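Local coordinates for protein glucose-6-phosphate isomerase (Chlamydia trachomatis D/UW-3/CX, PDB 6OTU) that catalyses the reversible isomerisation of glucose-6-phosphate to fructose-6-phosphate, at residues H130-E134 against F260-D264; I81-E85 against A304-K308; S434-G440 against G452-I458; F183-I187 against L216-N221. The contacts are given in a common frame with arbitrary orientation. Residues are numbered along the deposited sequence.

Contact 1: residues H130-E134 against F260-D264; sequences HSKEE and FHLWD
One turn of helix 122-148 packs on the edge strand 258-262 of the parallel five-stranded sheet, as in alpha/beta folds. H130-E134 is helical, with E134 N bonded to H130 O at 2.8 Å; F260-L262 is extended, and W263 (-140/173) carries that into the loop. The CA atoms of E134 and F260 are 6.8 Å apart, those of S131 and L262 7.9 Å. E134 is curled, chi1 and chi2 both m and chi3 -57°, so its carboxylate meets the strand backbone: H261 N donates to E134 OE1 at 3.2 Å, and OE1 lies 3.7 Å from CD1 at the ring edge of F260. W263 (chi1 m, chi2 -90°) lays its indole along the helix, CZ2 3.3 Å from H130 CB, CH2 3.8 Å from E134 CG and CZ3 3.7 Å from S131 OG, a hydroxyl bonded to I127 O. The H130 imidazole (chi1 m, chi2 140°) turns outward, its plane at 28° to the five-membered ring of W263, centroids 5.7 Å apart, so the rings barely overlap. W263 NE1 bonds Q246 and H261 NE2 D251. E134 OE1 also salt-bridges R137, so one buried oxygen serves strand amide and helix arginine, while the tryptophan supplies apolar cover.

Contact 2: residues I81-E85 against A304-K308; sequences IKQME and ALTPK
I81-E85 is a turn of helix 80-89, with E85 N bonded to I81 O at 3.0 Å; A304-K308 lies in the loop between helices 287-303 and 313-327. A304 and L305 have turn-like angles (-69/-7 and -86/1), T306 is extended (-67/122) and P307 bends back (-75/-32). The closest CA pair is I81 and L305, at 6.0 Å. I81, with chi1 and chi2 both m, pushes into the bend: its CD1 is 3.4 Å from T306 O and 3.6 Å from A304 O, CG2 is 3.9 Å from L305 O, and CG1 is 3.9 Å from P307 CA. One turn on, M84 (t, p, p) sets CG 3.8 Å from L305 CD1, and its side chain also touches helix 466-487. E85, exposed, lays its CG 3.6 Å from that same L305 CD1. The segments share no hydrogen bond. What joins helix to loop is therefore apolar packing, partly over A304 O and T306 O, which N312 ND2 satisfies.

Contact 3: residues S434-G440 against G452-I458; sequences SLALAQG and GNSPSSI
This is the return leg of a beta-alpha-beta crossover: strand 401-406 leads through helix 422-439 to strand 456-461, its parallel neighbour. S434-Q439 is helical; G440 (65/-167) leaves it with positive phi. The chain comes back at G452 (75/-158) and N453 (59/27), then extends from S454. CA atoms pair G440 with G452 at 3.7 Å, A438 with N453 at 4.5 Å and S434 with S456 at 6.2 Å. Both glycines are needed: a CB on either would collide with the other's amide nitrogen. Carbonyls of the helix's last turn find donors in the returning chain, N453 N to A438 O at 2.9 Å and S454 N to L437 O at 3.0 Å. The side-chain carboxamide of N453 turns away, OD1 accepting from L33 N and ND2 bonding D32 OD1. The second subunit packs on L435, A436, Q439 and I458. S434 OG also bonds T60 OG1, and it meets S456 OG (chi1 p) at 3.0 Å, a hydrogen bond in which either hydroxyl could donate.

Contact 4: residues F183-I187 against L216-N221; sequences FVSNI and LEPAAN
I187, N221 and E217 carry this junction between the end of strand 180-184 and the first turns of helix 216-231. F183 and V184 are extended; S185 (-130/-54) breaks the strand, N186 (-63/146) runs on, and I187 (-70/-20) turns beside the helix, its CA 4.9 Å from that of E217. L216-N221 is helical, with A220 N to L216 O and N221 N to E217 O both at 2.8 Å. I187, t at both chi angles, reaches along the helix: CD1 meets L216 CD2 at 3.4 Å and CG1 lies 4.3 Å from A220 CB. N221 (chi1 -82°, chi2 -47°) binds the turning backbone, ND2 donating almost straight to N186 O at 3.1 Å and also, at 2.9 Å, to a water that in turn donates to S185 O at 2.8 Å and V184 O at 3.3 Å. Its OD1 lies 3.5 Å from V184 CG1. E217 packs its aliphatic part on the turn, CG 3.6 Å from I187 N and CB 3.4 Å from S185 O. Its OE1 goes to H386 and T382 of the second subunit; H386 is probably an active-site residue, so E217 probably helps to position it. S185 and N186 also bond that subunit, through N383 and through G381 and T382. Within the chain, V184 and N221 both pack on A192 of helix 189-196, and they touch V153 and I155 of the neighbouring strand 151-155.

In the fold
Contacts 1 and 4 involve the two outermost strands of one parallel five-stranded sheet, 258-262 and 180-184, and their centres are about 23 Å apart. Contact 3 belongs to the other, mixed sheet, its centre about 44 Å from that of contact 1 and about 42 Å from that of contact 4. Contact 2 joins a helix to a loop, with neither segment in a sheet; its centre lies about 26 Å from that of contact 1 and about 30 Å from that of contact 3. Contact 4 is the one by the active site: the side chain of E217 is about 6 Å from bound glucose-6-phosphate and about 6 Å from that of K501, whereas the side chain of W263 is about 12 Å from the bound glucose-6-phosphate. Contacts 3 and 4 both also meet the second subunit.

Contact 1: residues H130-E134 against F260-D264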
loop_
_atom_site.group_PDB
_atom_site.type_symbol
_atom_site.label_atom_id
_atom_site.label_comp_id
_atom_site.label_asym_id
_atom_site.label_seq_id
_atom_site.Cartn_x
_atom_site.Cartn_y
_atom_site.Cartn_z
ATOM N N HIS A 130 15.740 -6.155 -31.653
ATOM C CA HIS A 130 15.520 -7.416 -30.953
ATOM C C HIS A 130 14.151 -7.452 -30.287
ATOM O O HIS A 130 13.494 -8.499 -30.269
ATOM C CB HIS A 130 16.637 -7.657 -29.953
ATOM C CG HIS A 130 17.948 -7.943 -30.606
ATOM N ND1 HIS A 130 19.141 -7.435 -30.140
ATOM C CD2 HIS A 130 18.246 -8.656 -31.716
ATOM C CE1 HIS A 130 20.122 -7.836 -30.929
ATOM N NE2 HIS A 130 19.604 -8.579 -31.891
ATOM N N SER A 131 13.688 -6.311 -29.770
ATOM C CA SER A 131 12.330 -6.244 -29.236
ATOM C C SER A 131 11.302 -6.548 -30.319
ATOM O O SER A 131 10.333 -7.276 -30.077
ATOM C CB SER A 131 12.064 -4.866 -28.619
ATOM O OG SER A 131 12.951 -4.616 -27.541
ATOM N N LYS A 132 11.500 -6.007 -31.520
ATOM C CA LYS A 132 10.583 -6.311 -32.614
ATOM C C LYS A 132 10.635 -7.790 -32.975
ATOM O O LYS A 132 9.594 -8.425 -33.188
ATOM C CB LYS A 132 10.900 -5.442 -33.828
ATOM C CG LYS A 132 9.953 -5.688 -34.971
ATOM C CD LYS A 132 10.046 -4.620 -36.040
ATOM C CE LYS A 132 8.869 -4.735 -37.006
ATOM N NZ LYS A 132 8.945 -3.789 -38.175
ATOM N N GLU A 133 11.837 -8.366 -33.023
ATOM C CA GLU A 133 11.954 -9.796 -33.278
ATOM C C GLU A 133 11.291 -10.619 -32.179
ATOM O O GLU A 133 10.700 -11.667 -32.463
ATOM C CB GLU A 133 13.419 -10.195 -33.427
ATOM C CG GLU A 133 14.140 -9.537 -34.584
ATOM C CD GLU A 133 15.643 -9.726 -34.502
ATOM O OE1 GLU A 133 16.380 -8.951 -35.147
ATOM O OE2 GLU A 133 16.084 -10.653 -33.789
ATOM N N GLU A 134 11.396 -10.178 -30.918
ATOM C CA GLU A 134 10.743 -10.902 -29.825
ATOM C C GLU A 134 9.227 -10.836 -29.948
ATOM O O GLU A 134 8.539 -11.847 -29.765
ATOM C CB GLU A 134 11.180 -10.342 -28.466
ATOM C CG GLU A 134 12.622 -10.675 -28.085
ATOM C CD GLU A 134 12.902 -12.176 -28.048
ATOM O OE1 GLU A 134 12.202 -12.897 -27.311
ATOM O OE2 GLU A 134 13.829 -12.634 -28.755
ATOM N N PHE A 260 11.774 -16.424 -24.016
ATOM C CA PHE A 260 11.788 -15.042 -24.487
ATOM C C PHE A 260 12.880 -14.267 -23.755
ATOM O O PHE A 260 13.295 -14.627 -22.654
ATOM C CB PHE A 260 10.413 -14.368 -24.296
ATOM C CG PHE A 260 9.303 -15.011 -25.095
ATOM C CD1 PHE A 260 9.045 -14.611 -26.401
ATOM C CD2 PHE A 260 8.525 -16.036 -24.542
ATOM C CE1 PHE A 260 8.016 -15.209 -27.143
ATOM C CE2 PHE A 260 7.505 -16.646 -25.268
ATOM C CZ PHE A 260 7.250 -16.234 -26.578
ATOM N N HIS A 261 13.345 -13.191 -24.374
ATOM C CA HIS A 261 14.499 -12.456 -23.879
ATOM C C HIS A 261 14.165 -10.999 -23.587
ATOM O O HIS A 261 13.388 -10.363 -24.310
ATOM C CB HIS A 261 15.653 -12.484 -24.893
ATOM C CG HIS A 261 16.057 -13.855 -25.317
ATOM N ND1 HIS A 261 16.121 -14.231 -26.640
ATOM C CD2 HIS A 261 16.424 -14.941 -24.598
ATOM C CE1 HIS A 261 16.510 -15.490 -26.719
ATOM N NE2 HIS A 261 16.698 -15.946 -25.493
ATOM N N LEU A 262 14.769 -10.488 -22.525
ATOM C CA LEU A 262 15.120 -9.088 -22.370
ATOM C C LEU A 262 16.651 -9.020 -22.392
ATOM O O LEU A 262 17.317 -9.987 -22.753
ATOM C CB LEU A 262 14.493 -8.509 -21.097
ATOM C CG LEU A 262 14.955 -9.041 -19.735
ATOM C CD1 LEU A 262 14.728 -7.969 -18.669
ATOM C CD2 LEU A 262 14.242 -10.356 -19.342
ATOM N N TRP A 263 17.218 -7.878 -22.014
ATOM C CA TRP A 263 18.667 -7.682 -22.077
ATOM C C TRP A 263 19.128 -6.923 -20.836
ATOM O O TRP A 263 18.316 -6.465 -20.026
ATOM C CB TRP A 263 19.060 -6.973 -23.390
ATOM C CG TRP A 263 18.546 -7.770 -24.552
ATOM C CD1 TRP A 263 19.199 -8.774 -25.210
ATOM C CD2 TRP A 263 17.233 -7.707 -25.123
ATOM N NE1 TRP A 263 18.381 -9.318 -26.170
ATOM C CE2 TRP A 263 17.172 -8.680 -26.137
ATOM C CE3 TRP A 263 16.105 -6.918 -24.877
ATOM C CZ2 TRP A 263 16.031 -8.878 -26.908
ATOM C CZ3 TRP A 263 14.969 -7.123 -25.642
ATOM C CH2 TRP A 263 14.942 -8.092 -26.644
ATOM N N ASP A 264 20.451 -6.791 -20.695
ATOM C CA ASP A 264 21.039 -6.255 -19.465
ATOM C C ASP A 264 20.686 -4.790 -19.230
ATOM O O ASP A 264 20.570 -4.361 -18.076
ATOM C CB ASP A 264 22.555 -6.428 -19.486
ATOM C CG ASP A 264 22.980 -7.772 -18.937
ATOM O OD1 ASP A 264 22.085 -8.523 -18.493
ATOM O OD2 ASP A 264 24.188 -8.087 -18.956
#

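Contact 2: residues I81-E85 against A304-K308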
loop_
_atom_site.group_PDB
_atom_site.type_symbol
_atom_site.label_atom_id
_atom_site.label_comp_id
_atom_site.label_asym_id
_atom_site.label_seq_id
_atom_site.Cartn_x
_atom_site.Cartn_y
_atom_site.Cartn_z
ATOM N N ILE A 81 16.545 17.612 -20.321
ATOM C CA ILE A 81 16.171 17.138 -21.653
ATOM C C ILE A 81 17.351 16.446 -22.340
ATOM O O ILE A 81 17.184 15.409 -23.000
ATOM C CB ILE A 81 15.624 18.306 -22.504
ATOM C CG1 ILE A 81 14.289 18.816 -21.932
ATOM C CG2 ILE A 81 15.501 17.889 -23.978
ATOM C CD1 ILE A 81 13.130 17.825 -22.017
ATOM N N LYS A 82 18.560 17.011 -22.217
ATOM C CA LYS A 82 19.721 16.382 -22.835
ATOM C C LYS A 82 19.976 15.010 -22.224
ATOM O O LYS A 82 20.301 14.055 -22.936
ATOM C CB LYS A 82 20.957 17.273 -22.703
ATOM N N GLN A 83 19.793 14.881 -20.911
ATOM C CA GLN A 83 19.994 13.579 -20.285
ATOM C C GLN A 83 18.927 12.579 -20.727
ATOM O O GLN A 83 19.222 11.392 -20.899
ATOM C CB GLN A 83 20.014 13.727 -18.761
ATOM C CG GLN A 83 21.198 14.558 -18.229
ATOM C CD GLN A 83 21.263 14.538 -16.705
ATOM O OE1 GLN A 83 21.467 13.484 -16.096
ATOM N NE2 GLN A 83 21.066 15.703 -16.082
ATOM N N MET A 84 17.685 13.034 -20.922
ATOM C CA MET A 84 16.642 12.135 -21.413
ATOM C C MET A 84 16.976 11.628 -22.810
ATOM O O MET A 84 16.837 10.433 -23.095
ATOM C CB MET A 84 15.283 12.840 -21.403
ATOM C CG MET A 84 14.107 12.015 -21.939
ATOM S SD MET A 84 13.822 10.413 -21.112
ATOM C CE MET A 84 13.185 10.860 -19.474
ATOM N N GLU A 85 17.439 12.520 -23.690
ATOM C CA GLU A 85 17.884 12.084 -25.008
ATOM C C GLU A 85 18.987 11.048 -24.883
ATOM O O GLU A 85 18.904 9.961 -25.467
ATOM C CB GLU A 85 18.391 13.267 -25.822
ATOM C CG GLU A 85 17.336 14.164 -26.367
ATOM C CD GLU A 85 17.928 15.188 -27.309
ATOM O OE1 GLU A 85 18.563 14.766 -28.307
ATOM O OE2 GLU A 85 17.774 16.404 -27.039
ATOM N N ALA A 304 8.212 13.196 -23.916
ATOM C CA ALA A 304 9.095 13.578 -22.812
ATOM C C ALA A 304 10.327 14.363 -23.258
ATOM O O ALA A 304 11.073 14.839 -22.388
ATOM C CB ALA A 304 9.552 12.340 -22.040
ATOM N N LEU A 305 10.565 14.493 -24.572
ATOM C CA LEU A 305 11.630 15.324 -25.123
ATOM C C LEU A 305 11.214 16.778 -25.317
ATOM O O LEU A 305 12.019 17.579 -25.817
ATOM C CB LEU A 305 12.112 14.772 -26.476
ATOM C CG LEU A 305 12.955 13.496 -26.565
ATOM C CD1 LEU A 305 13.979 13.399 -25.434
ATOM C CD2 LEU A 305 12.069 12.274 -26.599
ATOM N N THR A 306 9.981 17.125 -24.963
ATOM C CA THR A 306 9.490 18.488 -25.108
ATOM C C THR A 306 10.231 19.417 -24.153
ATOM O O THR A 306 10.176 19.217 -22.939
ATOM C CB THR A 306 7.986 18.527 -24.842
ATOM O OG1 THR A 306 7.317 17.670 -25.777
ATOM C CG2 THR A 306 7.437 19.955 -24.952
ATOM N N PRO A 307 10.897 20.459 -24.648
ATOM C CA PRO A 307 11.826 21.207 -23.782
ATOM C C PRO A 307 11.161 22.114 -22.761
ATOM O O PRO A 307 11.744 22.308 -21.688
ATOM C CB PRO A 307 12.664 22.015 -24.779
ATOM C CG PRO A 307 12.352 21.433 -26.132
ATOM C CD PRO A 307 10.993 20.853 -26.060
ATOM N N LYS A 308 9.995 22.698 -23.050
ATOM C CA LYS A 308 9.316 23.548 -22.071
ATOM C C LYS A 308 8.656 22.676 -21.006
ATOM O O LYS A 308 7.778 21.860 -21.319
ATOM C CB LYS A 308 8.284 24.459 -22.744
#

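Contact 3: residues S434-G440 against G452-I458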
loop_
_atom_site.group_PDB
_atom_site.type_symbol
_atom_site.label_atom_id
_atom_site.label_comp_id
_atom_site.label_asym_id
_atom_site.label_seq_id
_atom_site.Cartn_x
_atom_site.Cartn_y
_atom_site.Cartn_z
ATOM N N SER A 434 -9.509 17.359 -3.814
ATOM C CA SER A 434 -8.368 18.197 -4.171
ATOM C C SER A 434 -8.621 19.665 -3.798
ATOM O O SER A 434 -7.815 20.291 -3.099
ATOM C CB SER A 434 -8.081 18.033 -5.668
ATOM O OG SER A 434 -7.245 19.046 -6.173
ATOM N N LEU A 435 -9.757 20.221 -4.229
ATOM C CA LEU A 435 -10.129 21.577 -3.819
ATOM C C LEU A 435 -10.187 21.717 -2.302
ATOM O O LEU A 435 -9.678 22.695 -1.741
ATOM C CB LEU A 435 -11.469 21.955 -4.437
ATOM C CG LEU A 435 -11.363 22.258 -5.929
ATOM C CD1 LEU A 435 -12.724 22.560 -6.492
ATOM C CD2 LEU A 435 -10.438 23.430 -6.174
ATOM N N ALA A 436 -10.802 20.747 -1.619
ATOM C CA ALA A 436 -10.914 20.823 -0.167
ATOM C C ALA A 436 -9.542 20.782 0.493
ATOM O O ALA A 436 -9.270 21.558 1.416
ATOM C CB ALA A 436 -11.805 19.691 0.343
ATOM N N LEU A 437 -8.653 19.902 0.009
ATOM C CA LEU A 437 -7.307 19.813 0.574
ATOM C C LEU A 437 -6.544 21.117 0.379
ATOM O O LEU A 437 -5.803 21.548 1.267
ATOM C CB LEU A 437 -6.536 18.637 -0.049
ATOM C CG LEU A 437 -6.854 17.223 0.465
ATOM C CD1 LEU A 437 -6.321 16.127 -0.472
ATOM C CD2 LEU A 437 -6.343 17.014 1.894
ATOM N N ALA A 438 -6.724 21.765 -0.773
ATOM C CA ALA A 438 -6.005 23.005 -1.056
ATOM C C ALA A 438 -6.596 24.214 -0.323
ATOM O O ALA A 438 -5.850 25.077 0.158
ATOM C CB ALA A 438 -5.990 23.258 -2.563
ATOM N N GLN A 439 -7.922 24.317 -0.250
ATOM C CA GLN A 439 -8.546 25.519 0.294
ATOM C C GLN A 439 -8.836 25.424 1.779
ATOM O O GLN A 439 -8.852 26.454 2.457
ATOM C CB GLN A 439 -9.872 25.823 -0.404
ATOM C CG GLN A 439 -9.753 26.337 -1.806
ATOM C CD GLN A 439 -11.110 26.570 -2.421
ATOM O OE1 GLN A 439 -11.979 25.698 -2.372
ATOM N NE2 GLN A 439 -11.314 27.756 -2.987
ATOM N N GLY A 440 -9.099 24.225 2.295
ATOM C CA GLY A 440 -9.504 24.090 3.685
ATOM C C GLY A 440 -10.849 24.738 3.970
ATOM O O GLY A 440 -11.596 25.129 3.067
ATOM N N GLY A 452 -6.077 23.375 5.312
ATOM C CA GLY A 452 -5.876 23.493 3.884
ATOM C C GLY A 452 -4.396 23.625 3.559
ATOM O O GLY A 452 -3.521 23.250 4.343
ATOM N N ASN A 453 -4.131 24.186 2.377
ATOM C CA ASN A 453 -2.771 24.341 1.852
ATOM C C ASN A 453 -2.053 23.006 1.711
ATOM O O ASN A 453 -0.825 22.948 1.741
ATOM C CB ASN A 453 -1.933 25.301 2.704
ATOM C CG ASN A 453 -1.943 26.714 2.150
ATOM O OD1 ASN A 453 -2.099 26.910 0.941
ATOM N ND2 ASN A 453 -1.799 27.700 3.023
ATOM N N SER A 454 -2.805 21.926 1.531
ATOM C CA SER A 454 -2.210 20.624 1.282
ATOM C C SER A 454 -2.241 20.398 -0.225
ATOM O O SER A 454 -3.337 20.347 -0.816
ATOM C CB SER A 454 -2.973 19.526 2.030
ATOM O OG SER A 454 -2.751 18.240 1.500
ATOM N N PRO A 455 -1.091 20.308 -0.894
ATOM C CA PRO A 455 -1.069 20.410 -2.358
ATOM C C PRO A 455 -1.435 19.108 -3.061
ATOM O O PRO A 455 -1.271 18.006 -2.535
ATOM C CB PRO A 455 0.388 20.794 -2.657
ATOM C CG PRO A 455 1.155 20.226 -1.519
ATOM C CD PRO A 455 0.268 20.307 -0.312
ATOM N N SER A 456 -1.913 19.258 -4.297
ATOM C CA SER A 456 -2.228 18.090 -5.103
ATOM C C SER A 456 -2.241 18.465 -6.577
ATOM O O SER A 456 -2.336 19.645 -6.938
ATOM C CB SER A 456 -3.573 17.461 -4.697
ATOM O OG SER A 456 -4.640 18.390 -4.779
ATOM N N SER A 457 -2.135 17.433 -7.420
ATOM C CA SER A 457 -2.349 17.547 -8.854
ATOM C C SER A 457 -3.365 16.499 -9.304
ATOM O O SER A 457 -3.676 15.540 -8.588
ATOM C CB SER A 457 -1.038 17.395 -9.650
ATOM O OG SER A 457 -0.557 16.062 -9.621
ATOM N N ILE A 458 -3.869 16.698 -10.518
ATOM C CA ILE A 458 -4.959 15.918 -11.090
ATOM C C ILE A 458 -4.555 15.540 -12.506
ATOM O O ILE A 458 -4.332 16.421 -13.343
ATOM C CB ILE A 458 -6.291 16.696 -11.119
ATOM C CG1 ILE A 458 -6.665 17.244 -9.739
ATOM C CG2 ILE A 458 -7.399 15.818 -11.672
ATOM C CD1 ILE A 458 -7.967 18.078 -9.730
#

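Contact 4: residues F183-I187 against L216-N221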
loop_
_atom_site.group_PDB
_atom_site.type_symbol
_atom_site.label_atom_id
_atom_site.label_comp_id
_atom_site.label_asym_id
_atom_site.label_seq_id
_atom_site.Cartn_x
_atom_site.Cartn_y
_atom_site.Cartn_z
ATOM N N PHE A 183 -0.147 -14.712 -10.050
ATOM C CA PHE A 183 1.241 -14.324 -9.825
ATOM C C PHE A 183 1.739 -15.012 -8.572
ATOM O O PHE A 183 1.142 -14.864 -7.503
ATOM C CB PHE A 183 1.396 -12.806 -9.694
ATOM C CG PHE A 183 0.928 -12.060 -10.896
ATOM C CD1 PHE A 183 -0.411 -11.740 -11.047
ATOM C CD2 PHE A 183 1.823 -11.696 -11.896
ATOM C CE1 PHE A 183 -0.846 -11.057 -12.174
ATOM C CE2 PHE A 183 1.390 -11.002 -13.020
ATOM C CZ PHE A 183 0.051 -10.684 -13.155
ATOM N N VAL A 184 2.827 -15.763 -8.712
ATOM C CA VAL A 184 3.508 -16.406 -7.595
ATOM C C VAL A 184 4.871 -15.734 -7.467
ATOM O O VAL A 184 5.698 -15.800 -8.387
ATOM C CB VAL A 184 3.630 -17.925 -7.810
ATOM C CG1 VAL A 184 4.473 -18.588 -6.717
ATOM C CG2 VAL A 184 2.260 -18.552 -7.875
ATOM N N SER A 185 5.105 -15.080 -6.334
ATOM C CA SER A 185 6.278 -14.225 -6.198
ATOM C C SER A 185 7.065 -14.525 -4.924
ATOM O O SER A 185 8.269 -14.795 -4.984
ATOM C CB SER A 185 5.849 -12.755 -6.237
ATOM O OG SER A 185 4.812 -12.499 -5.287
ATOM N N ASN A 186 6.393 -14.491 -3.774
ATOM C CA ASN A 186 7.056 -14.635 -2.481
ATOM C C ASN A 186 7.715 -16.007 -2.345
ATOM O O ASN A 186 7.209 -17.023 -2.830
ATOM C CB ASN A 186 6.027 -14.441 -1.352
ATOM C CG ASN A 186 6.650 -13.967 -0.032
ATOM O OD1 ASN A 186 7.818 -14.227 0.264
ATOM N ND2 ASN A 186 5.845 -13.274 0.774
ATOM N N ILE A 187 8.854 -16.044 -1.653
ATOM C CA ILE A 187 9.376 -17.354 -1.299
ATOM C C ILE A 187 8.501 -18.032 -0.245
ATOM O O ILE A 187 8.557 -19.260 -0.108
ATOM C CB ILE A 187 10.839 -17.293 -0.826
ATOM C CG1 ILE A 187 11.462 -18.680 -1.016
ATOM C CG2 ILE A 187 10.946 -16.750 0.604
ATOM C CD1 ILE A 187 12.743 -18.865 -0.352
ATOM N N LEU A 216 16.519 -16.346 -5.876
ATOM C CA LEU A 216 16.052 -17.478 -5.072
ATOM C C LEU A 216 14.557 -17.754 -5.253
ATOM O O LEU A 216 14.146 -18.914 -5.391
ATOM C CB LEU A 216 16.358 -17.229 -3.599
ATOM C CG LEU A 216 15.657 -18.175 -2.622
ATOM C CD1 LEU A 216 16.134 -19.596 -2.851
ATOM C CD2 LEU A 216 15.875 -17.741 -1.166
ATOM N N GLU A 217 13.723 -16.694 -5.263
ATOM C CA GLU A 217 12.277 -16.891 -5.216
ATOM C C GLU A 217 11.733 -17.560 -6.476
ATOM O O GLU A 217 11.079 -18.611 -6.366
ATOM C CB GLU A 217 11.576 -15.563 -4.921
ATOM C CG GLU A 217 11.768 -15.064 -3.515
ATOM C CD GLU A 217 12.942 -14.106 -3.386
ATOM O OE1 GLU A 217 12.874 -13.207 -2.517
ATOM O OE2 GLU A 217 13.941 -14.253 -4.132
ATOM N N PRO A 218 11.935 -17.011 -7.680
ATOM C CA PRO A 218 11.500 -17.752 -8.882
ATOM C C PRO A 218 12.042 -19.171 -8.934
ATOM O O PRO A 218 11.327 -20.080 -9.374
ATOM C CB PRO A 218 12.058 -16.918 -10.044
ATOM C CG PRO A 218 12.455 -15.616 -9.459
ATOM C CD PRO A 218 12.715 -15.807 -8.019
ATOM N N ALA A 219 13.291 -19.383 -8.497
ATOM C CA ALA A 219 13.884 -20.717 -8.599
ATOM C C ALA A 219 13.223 -21.688 -7.633
ATOM O O ALA A 219 12.926 -22.833 -7.999
ATOM C CB ALA A 219 15.381 -20.663 -8.336
ATOM N N ALA A 220 12.983 -21.256 -6.395
ATOM C CA ALA A 220 12.271 -22.130 -5.474
ATOM C C ALA A 220 10.843 -22.354 -5.945
ATOM O O ALA A 220 10.323 -23.472 -5.864
ATOM C CB ALA A 220 12.301 -21.555 -4.058
ATOM N N ASN A 221 10.199 -21.313 -6.471
ATOM C CA ASN A 221 8.805 -21.466 -6.875
ATOM C C ASN A 221 8.682 -22.343 -8.117
ATOM O O ASN A 221 7.818 -23.231 -8.168
ATOM C CB ASN A 221 8.169 -20.094 -7.083
ATOM C CG ASN A 221 7.707 -19.481 -5.780
ATOM O OD1 ASN A 221 7.055 -20.144 -4.978
ATOM N ND2 ASN A 221 8.060 -18.224 -5.547
HETATM O O HOH W 1 8.807 -16.069 -7.374
#